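Metallocarboxypeptidase (Trypanosoma cruzi, PDB 3DWC) probably removes amino acids one at a time from the C-terminal ends of peptides, with broad specificity except for proline, as a metal-dependent M32 carboxypeptidase. Local coordinates at residues H153-L158 and M166-L171; E173-V178 and L364-E369; D371-N376 and G415-F420. All coordinates share one frame; numbering follows the deposited sequence.

Contact 1 of 3, residues H153-L158 and M166-L171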
loop_
_atom_site.group_PDB
_atom_site.type_symbol
_atom_site.label_atom_id
_atom_site.label_comp_id
_atom_site.label_asym_id
_atom_site.label_seq_id
_atom_site.Cartn_x
_atom_site.Cartn_y
_atom_site.Cartn_z
ATOM N N HIS B 153 -3.681 20.835 -34.524
ATOM C CA HIS B 153 -2.311 21.253 -34.300
ATOM C C HIS B 153 -1.655 20.280 -33.285
ATOM O O HIS B 153 -2.271 19.930 -32.282
ATOM C CB HIS B 153 -2.335 22.689 -33.768
ATOM C CG HIS B 153 -0.981 23.301 -33.615
ATOM N ND1 HIS B 153 0.046 22.681 -32.932
ATOM C CD2 HIS B 153 -0.480 24.477 -34.063
ATOM C CE1 HIS B 153 1.124 23.444 -32.966
ATOM N NE2 HIS B 153 0.832 24.540 -33.650
ATOM N N PRO B 154 -0.440 19.778 -33.568
ATOM C CA PRO B 154 0.226 18.868 -32.613
ATOM C C PRO B 154 0.119 19.240 -31.127
ATOM O O PRO B 154 -0.166 18.366 -30.308
ATOM C CB PRO B 154 1.693 18.895 -33.053
ATOM C CG PRO B 154 1.741 19.750 -34.334
ATOM C CD PRO B 154 0.350 19.938 -34.803
ATOM N N TYR B 155 0.352 20.512 -30.792
ATOM C CA TYR B 155 0.257 20.997 -29.411
ATOM C C TYR B 155 -1.172 20.866 -28.888
ATOM O O TYR B 155 -1.381 20.486 -27.758
ATOM C CB TYR B 155 0.730 22.457 -29.289
ATOM C CG TYR B 155 0.919 22.949 -27.858
ATOM C CD1 TYR B 155 1.575 22.179 -26.907
ATOM C CD2 TYR B 155 0.444 24.180 -27.466
ATOM C CE1 TYR B 155 1.749 22.631 -25.599
ATOM C CE2 TYR B 155 0.604 24.640 -26.152
ATOM C CZ TYR B 155 1.254 23.870 -25.231
ATOM O OH TYR B 155 1.389 24.335 -23.935
ATOM N N GLU B 156 -2.154 21.175 -29.714
ATOM C CA GLU B 156 -3.536 20.930 -29.353
ATOM C C GLU B 156 -3.796 19.452 -29.016
ATOM O O GLU B 156 -4.487 19.141 -28.049
ATOM C CB GLU B 156 -4.488 21.396 -30.451
ATOM C CG GLU B 156 -5.924 21.323 -30.006
ATOM C CD GLU B 156 -6.883 21.980 -30.960
ATOM O OE1 GLU B 156 -7.965 21.388 -31.179
ATOM O OE2 GLU B 156 -6.579 23.095 -31.444
ATOM N N ALA B 157 -3.249 18.546 -29.821
ATOM C CA ALA B 157 -3.373 17.098 -29.561
ATOM C C ALA B 157 -2.775 16.751 -28.203
ATOM O O ALA B 157 -3.286 15.870 -27.487
ATOM C CB ALA B 157 -2.718 16.278 -30.703
ATOM N N LEU B 158 -1.725 17.473 -27.807
ATOM C CA LEU B 158 -1.071 17.229 -26.530
ATOM C C LEU B 158 -1.853 17.847 -25.352
ATOM O O LEU B 158 -2.058 17.199 -24.325
ATOM C CB LEU B 158 0.381 17.701 -26.553
ATOM C CG LEU B 158 1.366 16.865 -27.413
ATOM C CD1 LEU B 158 2.655 17.645 -27.642
ATOM C CD2 LEU B 158 1.684 15.508 -26.782
ATOM N N MET B 166 -10.127 21.164 -25.407
ATOM C CA MET B 166 -9.552 22.514 -25.421
ATOM C C MET B 166 -8.771 22.718 -26.723
ATOM O O MET B 166 -7.895 21.904 -27.062
ATOM C CB MET B 166 -8.604 22.726 -24.247
ATOM C CG MET B 166 -7.843 24.055 -24.289
ATOM S SD MET B 166 -8.924 25.506 -24.272
ATOM C CE MET B 166 -9.458 25.390 -22.574
ATOM N N THR B 167 -9.100 23.792 -27.442
ATOM C CA THR B 167 -8.413 24.109 -28.694
ATOM C C THR B 167 -7.321 25.153 -28.470
ATOM O O THR B 167 -7.399 25.948 -27.517
ATOM C CB THR B 167 -9.382 24.659 -29.710
ATOM O OG1 THR B 167 -9.865 25.922 -29.256
ATOM C CG2 THR B 167 -10.552 23.713 -29.911
ATOM N N LEU B 168 -6.306 25.148 -29.350
ATOM C CA LEU B 168 -5.261 26.192 -29.324
ATOM C C LEU B 168 -5.791 27.606 -29.596
ATOM O O LEU B 168 -5.237 28.593 -29.120
ATOM C CB LEU B 168 -4.157 25.910 -30.333
ATOM C CG LEU B 168 -2.839 25.435 -29.736
ATOM C CD1 LEU B 168 -3.023 24.241 -28.779
ATOM C CD2 LEU B 168 -1.887 25.086 -30.882
ATOM N N GLN B 169 -6.833 27.703 -30.395
ATOM C CA GLN B 169 -7.440 28.993 -30.652
ATOM C C GLN B 169 -7.958 29.597 -29.351
ATOM O O GLN B 169 -7.686 30.777 -29.054
ATOM C CB GLN B 169 -8.574 28.854 -31.642
ATOM C CG GLN B 169 -9.402 30.124 -31.804
ATOM C CD GLN B 169 -10.396 29.993 -32.932
ATOM O OE1 GLN B 169 -10.016 29.887 -34.105
ATOM N NE2 GLN B 169 -11.694 29.983 -32.581
ATOM N N ARG B 170 -8.718 28.796 -28.589
ATOM C CA ARG B 170 -9.276 29.249 -27.310
ATOM C C ARG B 170 -8.183 29.497 -26.287
ATOM O O ARG B 170 -8.201 30.523 -25.607
ATOM C CB ARG B 170 -10.321 28.259 -26.777
ATOM C CG ARG B 170 -11.131 28.756 -25.575
ATOM C CD ARG B 170 -11.937 30.032 -25.878
ATOM N NE ARG B 170 -12.373 30.649 -24.627
ATOM C CZ ARG B 170 -12.396 31.952 -24.365
ATOM N NH1 ARG B 170 -12.792 32.349 -23.166
ATOM N NH2 ARG B 170 -12.025 32.860 -25.259
ATOM N N LEU B 171 -7.211 28.585 -26.195
ATOM C CA LEU B 171 -6.057 28.776 -25.301
ATOM C C LEU B 171 -5.282 30.079 -25.586
ATOM O O LEU B 171 -4.918 30.805 -24.662
ATOM C CB LEU B 171 -5.070 27.607 -25.400
ATOM C CG LEU B 171 -5.045 26.485 -24.376
ATOM C CD1 LEU B 171 -3.743 25.648 -24.539
ATOM C CD2 LEU B 171 -5.192 27.024 -22.959
#
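Leu168 reaches into the first turn of helix 154-162 and divides its two methyls between an imidazole and a phenol ring. Leu168 CD2 sits over one face of His153, 3.5 Å from the ring centroid and only 17° off the normal, a CH-pi contact displaced toward the CG rim. The other methyl, Leu168 CD1, meets Tyr155 CD2 at 3.7 Å, obliquely, and lies against the backbone N and CA of Glu156, with the N 3.3 Å from Leu168 CD1. Both aromatic side chains run at about a right angle to the leucine.

Glu156 supplies the polar half. Its chain is extended (chi1 -172°, chi2 170°), which carries the carboxylate alongside Thr167 and over the start of helix 168-196. There OE2 accepts the amide of Leu168, at 2.9 Å from its N; the bond is nearly straight, although the donor stands well above the carboxylate plane. The CG of Glu156 rests at 3.6 Å from the carbonyl O of Met166.

The imidazole under the leucine methyl is itself held in place. His153 ND1 receives the amide N of Tyr155 at 3.1 Å, close to the ring plane, while NE2 is bonded to Asp374; the hydroxyl of Tyr155 goes to Glu369. On the other side Thr167 OG1 accepts the N of Arg170 at 3.2 Å. The arrangement is that of two consecutive helices whose first turns meet, each with an N-cap side chain, His153 in one and Thr167 in the other, the second gaining from Glu156 an acceptor for its first amide.

Contact 2 of 3, residues E173-V178 and L364-E369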
loop_
_atom_site.group_PDB
_atom_site.type_symbol
_atom_site.label_atom_id
_atom_site.label_comp_id
_atom_site.label_asym_id
_atom_site.label_seq_id
_atom_site.Cartn_x
_atom_site.Cartn_y
_atom_site.Cartn_z
ATOM N N GLU B 173 -6.534 32.740 -27.014
ATOM C CA GLU B 173 -7.441 33.834 -26.591
ATOM C C GLU B 173 -7.445 34.033 -25.081
ATOM O O GLU B 173 -7.502 35.156 -24.598
ATOM C CB GLU B 173 -8.865 33.567 -27.032
ATOM C CG GLU B 173 -9.118 33.650 -28.551
ATOM C CD GLU B 173 -10.429 32.962 -28.962
ATOM O OE1 GLU B 173 -11.154 32.477 -28.054
ATOM O OE2 GLU B 173 -10.721 32.877 -30.181
ATOM N N ILE B 174 -7.418 32.939 -24.334
ATOM C CA ILE B 174 -7.428 33.011 -22.865
ATOM C C ILE B 174 -6.130 33.650 -22.355
ATOM O O ILE B 174 -6.185 34.565 -21.545
ATOM C CB ILE B 174 -7.690 31.647 -22.206
ATOM C CG1 ILE B 174 -9.145 31.212 -22.454
ATOM C CG2 ILE B 174 -7.384 31.687 -20.701
ATOM C CD1 ILE B 174 -9.400 29.742 -22.090
ATOM N N PHE B 175 -4.986 33.202 -22.849
ATOM C CA PHE B 175 -3.706 33.712 -22.377
ATOM C C PHE B 175 -3.375 35.101 -22.903
ATOM O O PHE B 175 -2.752 35.894 -22.216
ATOM C CB PHE B 175 -2.597 32.708 -22.649
ATOM C CG PHE B 175 -2.545 31.574 -21.642
ATOM C CD1 PHE B 175 -2.179 31.818 -20.333
ATOM C CD2 PHE B 175 -2.923 30.286 -21.996
ATOM C CE1 PHE B 175 -2.186 30.763 -19.374
ATOM C CE2 PHE B 175 -2.906 29.241 -21.076
ATOM C CZ PHE B 175 -2.520 29.476 -19.765
ATOM N N GLY B 176 -3.794 35.405 -24.118
ATOM C CA GLY B 176 -3.749 36.781 -24.638
ATOM C C GLY B 176 -4.578 37.731 -23.804
ATOM O O GLY B 176 -4.178 38.889 -23.593
ATOM N N ASN B 177 -5.739 37.251 -23.332
ATOM C CA ASN B 177 -6.570 38.041 -22.415
ATOM C C ASN B 177 -5.775 38.327 -21.141
ATOM O O ASN B 177 -5.534 39.472 -20.804
ATOM C CB ASN B 177 -7.871 37.345 -22.085
ATOM C CG ASN B 177 -8.791 38.210 -21.242
ATOM O OD1 ASN B 177 -8.548 38.458 -20.065
ATOM N ND2 ASN B 177 -9.870 38.669 -21.850
ATOM N N VAL B 178 -5.285 37.290 -20.487
ATOM C CA VAL B 178 -4.390 37.497 -19.316
ATOM C C VAL B 178 -3.205 38.455 -19.590
ATOM O O VAL B 178 -2.912 39.330 -18.779
ATOM C CB VAL B 178 -3.884 36.124 -18.724
ATOM C CG1 VAL B 178 -2.864 36.314 -17.541
ATOM C CG2 VAL B 178 -5.054 35.257 -18.291
ATOM N N LEU B 364 3.929 32.262 -19.303
ATOM C CA LEU B 364 5.221 32.132 -19.977
ATOM C C LEU B 364 5.603 30.707 -20.403
ATOM O O LEU B 364 6.304 30.530 -21.409
ATOM C CB LEU B 364 6.311 32.781 -19.145
ATOM C CG LEU B 364 7.321 32.092 -18.257
ATOM C CD1 LEU B 364 8.315 31.175 -18.970
ATOM C CD2 LEU B 364 8.030 33.238 -17.602
ATOM N N ARG B 365 5.172 29.697 -19.657
ATOM C CA ARG B 365 5.471 28.335 -20.065
ATOM C C ARG B 365 4.576 27.954 -21.220
ATOM O O ARG B 365 5.015 27.268 -22.136
ATOM C CB ARG B 365 5.348 27.366 -18.923
ATOM C CG ARG B 365 6.365 27.588 -17.835
ATOM C CD ARG B 365 5.916 26.950 -16.512
ATOM N NE ARG B 365 7.012 26.839 -15.538
ATOM C CZ ARG B 365 7.584 27.898 -14.971
ATOM N NH1 ARG B 365 8.577 27.751 -14.118
ATOM N NH2 ARG B 365 7.182 29.113 -15.286
ATOM N N TYR B 366 3.332 28.422 -21.202
ATOM C CA TYR B 366 2.422 28.165 -22.307
ATOM C C TYR B 366 3.082 28.646 -23.644
ATOM O O TYR B 366 3.239 27.882 -24.610
ATOM C CB TYR B 366 1.043 28.813 -22.045
ATOM C CG TYR B 366 0.198 28.845 -23.281
ATOM C CD1 TYR B 366 -0.109 30.033 -23.906
ATOM C CD2 TYR B 366 -0.232 27.654 -23.880
ATOM C CE1 TYR B 366 -0.880 30.052 -25.080
ATOM C CE2 TYR B 366 -0.993 27.664 -25.026
ATOM C CZ TYR B 366 -1.304 28.860 -25.620
ATOM O OH TYR B 366 -2.024 28.840 -26.760
ATOM N N GLU B 367 3.534 29.893 -23.634
ATOM C CA GLU B 367 4.021 30.562 -24.813
ATOM C C GLU B 367 5.241 29.871 -25.417
ATOM O O GLU B 367 5.294 29.620 -26.617
ATOM C CB GLU B 367 4.292 32.037 -24.478
ATOM C CG GLU B 367 2.983 32.761 -24.244
ATOM C CD GLU B 367 3.087 34.123 -23.596
ATOM O OE1 GLU B 367 1.999 34.714 -23.358
ATOM O OE2 GLU B 367 4.207 34.610 -23.328
ATOM N N ILE B 368 6.176 29.507 -24.562
ATOM C CA ILE B 368 7.339 28.767 -24.971
ATOM C C ILE B 368 6.979 27.390 -25.541
ATOM O O ILE B 368 7.426 27.052 -26.650
ATOM C CB ILE B 368 8.329 28.643 -23.812
ATOM C CG1 ILE B 368 8.866 30.036 -23.471
ATOM C CG2 ILE B 368 9.475 27.687 -24.187
ATOM C CD1 ILE B 368 9.365 30.177 -22.077
ATOM N N GLU B 369 6.154 26.624 -24.827
ATOM C CA GLU B 369 5.699 25.313 -25.308
ATOM C C GLU B 369 5.055 25.389 -26.683
ATOM O O GLU B 369 5.384 24.629 -27.599
ATOM C CB GLU B 369 4.709 24.688 -24.308
ATOM C CG GLU B 369 5.375 24.125 -23.077
ATOM C CD GLU B 369 4.470 23.230 -22.275
ATOM O OE1 GLU B 369 3.248 23.155 -22.570
ATOM O OE2 GLU B 369 4.985 22.619 -21.319
#
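Phe175 and Tyr366 lay their rings face over face in an offset stack, with centroids 4.6 Å apart and planes tilted by 21°. On one face of the tyrosine lies CD2 of Phe175, displaced toward the rim beside CG and CD1 rather than above the middle. The matching face of the phenylalanine receives the CB of Tyr366, a CH-pi contact with that carbon 4.2 Å from the ring centroid, so the phenylalanine ring reaches over the CB of Tyr366, while its own CB stays beyond the tyrosine's CD1-CE1 rim. Neither ring meets its partner edge-on.

This is helix-to-helix packing in the largely helical M32 peptidase fold, joining helix 168-196 to helix 358-374: between residues 173-178 and 364-369 the touching is done by one aromatic pair. The backbones stay well apart, the nearest CA atoms being those of Phe175 and Tyr366 at 8.3 Å, and the rings bridge that gap without any hydrogen bond across the segments. The two side chains leave their helices differently. Tyr366 has CG trans to its own backbone N (chi1 167°), whereas in Phe175 CG stands trans to the carbonyl carbon; the different first torsions bring the two rings together between the helices.

Both residues are buried, and Pro421 of helix 421-441 touches both of them, while Val362 and Met363, one turn back on helix 358-374, pack on Phe175. Polar ties flank the stack: Glu367, next to the tyrosine, forms salt bridges with Arg179 of the partner helix and with Lys389. Within the stack the tightest approach is from Phe175 CD2 to Tyr366 CD1, at 3.4 Å, and the same tyrosine atom also comes within 3.9 Å of Phe175 CB.

Contact 3 of 3, residues D371-N376 and G415-F420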
loop_
_atom_site.group_PDB
_atom_site.type_symbol
_atom_site.label_atom_id
_atom_site.label_comp_id
_atom_site.label_asym_id
_atom_site.label_seq_id
_atom_site.Cartn_x
_atom_site.Cartn_y
_atom_site.Cartn_z
ATOM N N ASP B 371 5.421 27.825 -28.852
ATOM C CA ASP B 371 6.391 28.326 -29.829
ATOM C C ASP B 371 7.389 27.257 -30.271
ATOM O O ASP B 371 7.851 27.283 -31.416
ATOM C CB ASP B 371 7.155 29.534 -29.275
ATOM C CG ASP B 371 6.346 30.839 -29.333
ATOM O OD1 ASP B 371 5.241 30.854 -29.936
ATOM O OD2 ASP B 371 6.848 31.863 -28.794
ATOM N N LEU B 372 7.743 26.341 -29.377
ATOM C CA LEU B 372 8.666 25.243 -29.722
ATOM C C LEU B 372 7.974 24.260 -30.681
ATOM O O LEU B 372 8.498 23.897 -31.716
ATOM C CB LEU B 372 9.160 24.514 -28.460
ATOM C CG LEU B 372 10.183 25.224 -27.568
ATOM C CD1 LEU B 372 10.185 24.603 -26.194
ATOM C CD2 LEU B 372 11.635 25.185 -28.182
ATOM N N MET B 373 6.775 23.857 -30.309
ATOM C CA MET B 373 5.914 22.980 -31.094
ATOM C C MET B 373 5.675 23.570 -32.509
ATOM O O MET B 373 5.698 22.837 -33.509
ATOM C CB MET B 373 4.581 22.824 -30.318
ATOM C CG MET B 373 3.996 21.421 -30.187
ATOM S SD MET B 373 5.070 20.023 -29.759
ATOM C CE MET B 373 6.202 20.726 -28.591
ATOM N N ASP B 374 5.465 24.893 -32.564
ATOM C CA ASP B 374 5.263 25.672 -33.810
ATOM C C ASP B 374 6.472 25.770 -34.730
ATOM O O ASP B 374 6.318 26.079 -35.904
ATOM C CB ASP B 374 4.907 27.140 -33.482
ATOM C CG ASP B 374 3.442 27.467 -33.694
ATOM O OD1 ASP B 374 2.684 26.588 -34.168
ATOM O OD2 ASP B 374 3.048 28.623 -33.384
ATOM N N GLY B 375 7.668 25.583 -34.181
ATOM C CA GLY B 375 8.908 25.865 -34.899
ATOM C C GLY B 375 9.385 27.308 -34.770
ATOM O O GLY B 375 10.454 27.647 -35.281
ATOM N N ASN B 376 8.615 28.171 -34.107
ATOM C CA ASN B 376 9.016 29.575 -33.944
ATOM C C ASN B 376 10.328 29.727 -33.200
ATOM O O ASN B 376 11.070 30.672 -33.435
ATOM C CB ASN B 376 7.943 30.395 -33.226
ATOM C CG ASN B 376 6.824 30.833 -34.155
ATOM O OD1 ASN B 376 6.876 31.922 -34.727
ATOM N ND2 ASN B 376 5.805 29.986 -34.311
ATOM N N GLY B 415 8.391 14.078 -19.823
ATOM C CA GLY B 415 7.550 14.009 -21.001
ATOM C C GLY B 415 6.154 14.578 -20.836
ATOM O O GLY B 415 5.198 14.010 -21.366
ATOM N N MET B 416 6.047 15.688 -20.100
ATOM C CA MET B 416 4.795 16.396 -19.901
ATOM C C MET B 416 4.835 17.754 -20.594
ATOM O O MET B 416 5.449 18.712 -20.102
ATOM C CB MET B 416 4.525 16.554 -18.412
ATOM C CG MET B 416 4.243 15.219 -17.709
ATOM S SD MET B 416 3.865 15.471 -15.970
ATOM C CE MET B 416 5.523 15.559 -15.298
ATOM N N PHE B 417 4.207 17.800 -21.767
ATOM C CA PHE B 417 4.134 18.984 -22.591
ATOM C C PHE B 417 2.656 19.207 -22.852
ATOM O O PHE B 417 1.934 18.244 -23.165
ATOM C CB PHE B 417 4.871 18.737 -23.913
ATOM C CG PHE B 417 5.739 19.878 -24.349
ATOM C CD1 PHE B 417 6.901 20.168 -23.672
ATOM C CD2 PHE B 417 5.388 20.664 -25.423
ATOM C CE1 PHE B 417 7.705 21.226 -24.065
ATOM C CE2 PHE B 417 6.197 21.713 -25.818
ATOM C CZ PHE B 417 7.352 21.985 -25.137
ATOM N N GLY B 418 2.204 20.454 -22.726
ATOM C CA GLY B 418 0.775 20.764 -22.760
ATOM C C GLY B 418 0.060 20.591 -21.426
ATOM O O GLY B 418 -1.164 20.725 -21.348
ATOM N N TYR B 419 0.831 20.308 -20.380
ATOM C CA TYR B 419 0.327 20.191 -19.009
ATOM C C TYR B 419 0.195 21.554 -18.315
ATOM O O TYR B 419 -0.866 21.915 -17.790
ATOM C CB TYR B 419 1.280 19.279 -18.220
ATOM C CG TYR B 419 0.855 18.932 -16.834
ATOM C CD1 TYR B 419 1.165 19.757 -15.774
ATOM C CD2 TYR B 419 0.213 17.760 -16.569
ATOM C CE1 TYR B 419 0.800 19.436 -14.475
ATOM C CE2 TYR B 419 -0.160 17.414 -15.262
ATOM C CZ TYR B 419 0.127 18.275 -14.239
ATOM O OH TYR B 419 -0.209 17.951 -12.969
ATOM N N PHE B 420 1.264 22.324 -18.330
ATOM C CA PHE B 420 1.316 23.587 -17.599
ATOM C C PHE B 420 0.058 24.484 -17.706
ATOM O O PHE B 420 -0.433 24.971 -16.694
ATOM C CB PHE B 420 2.532 24.394 -18.022
ATOM C CG PHE B 420 3.839 23.970 -17.365
ATOM C CD1 PHE B 420 3.973 23.946 -15.995
ATOM C CD2 PHE B 420 4.937 23.656 -18.134
ATOM C CE1 PHE B 420 5.170 23.591 -15.397
ATOM C CE2 PHE B 420 6.167 23.314 -17.544
ATOM C CZ PHE B 420 6.272 23.280 -16.174
#
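Met373 turns its sulfur obliquely to the ring of Phe417, with SD 5.3 Å from the centroid of the phenylalanine ring, a Met-aromatic contact in which the thioether lies neither squarely over the face nor in the plane. The methionine chain is bent at chi2 (44°) rather than extended, which sets the sulfur in this position. The placing of the methyl CE beyond it is doubtful, because the model puts it implausibly close to the ring.

Leu372, one residue earlier, approaches differently. Its CD1 lies at the ring's edge, near the plane, 4.0 Å from CZ of Phe417, and the two side chains cross at about a right angle. Phe417 thus points from the loop toward the last turn of the helix, with a leucine methyl at its far rim. No hydrogen bond spans the two segments; the contact is apolar, and all three participants are buried.

The backbone on both sides is shaped by glycines. Gly375, the first residue to leave helical angles, closes the turn in a Schellman motif, with positive phi and its N bonded to the carbonyl O of Leu372 at 3.1 Å. Gly418, also at positive phi, turns the chain directly after Phe417, and its amide is taken by Glu369.

In the fold, the tip of helix 358-374 meets here the loop that leads into helix 421-441. Helix 125-147 closes in with Ile136 and with Phe139, whose ring stacks on Phe417, while helix 154-162 contributes Tyr155, which touches both Met373 and Phe417.

In the fold
The three contacts form one connected patch on the same side of the chain's centre: the centres of contacts 1 and 2 are about 12 Å apart, as are those of 2 and 3, and those of 1 and 3 about 10 Å. Contacts 1 and 2 share helix 168-196; contacts 2 and 3 share helix 358-374. One carboxylate oxygen joins all three, since Glu369 OE1 lies 2.6 Å from Tyr155 OH and 2.9 Å from Gly418 N. A second tie connects contacts 1 and 3, His153 NE2 to Asp374 OD1 at 2.8 Å. All lie away from the cobalt held by His267, His271 and Glu298, and from the predicted catalytic Glu268.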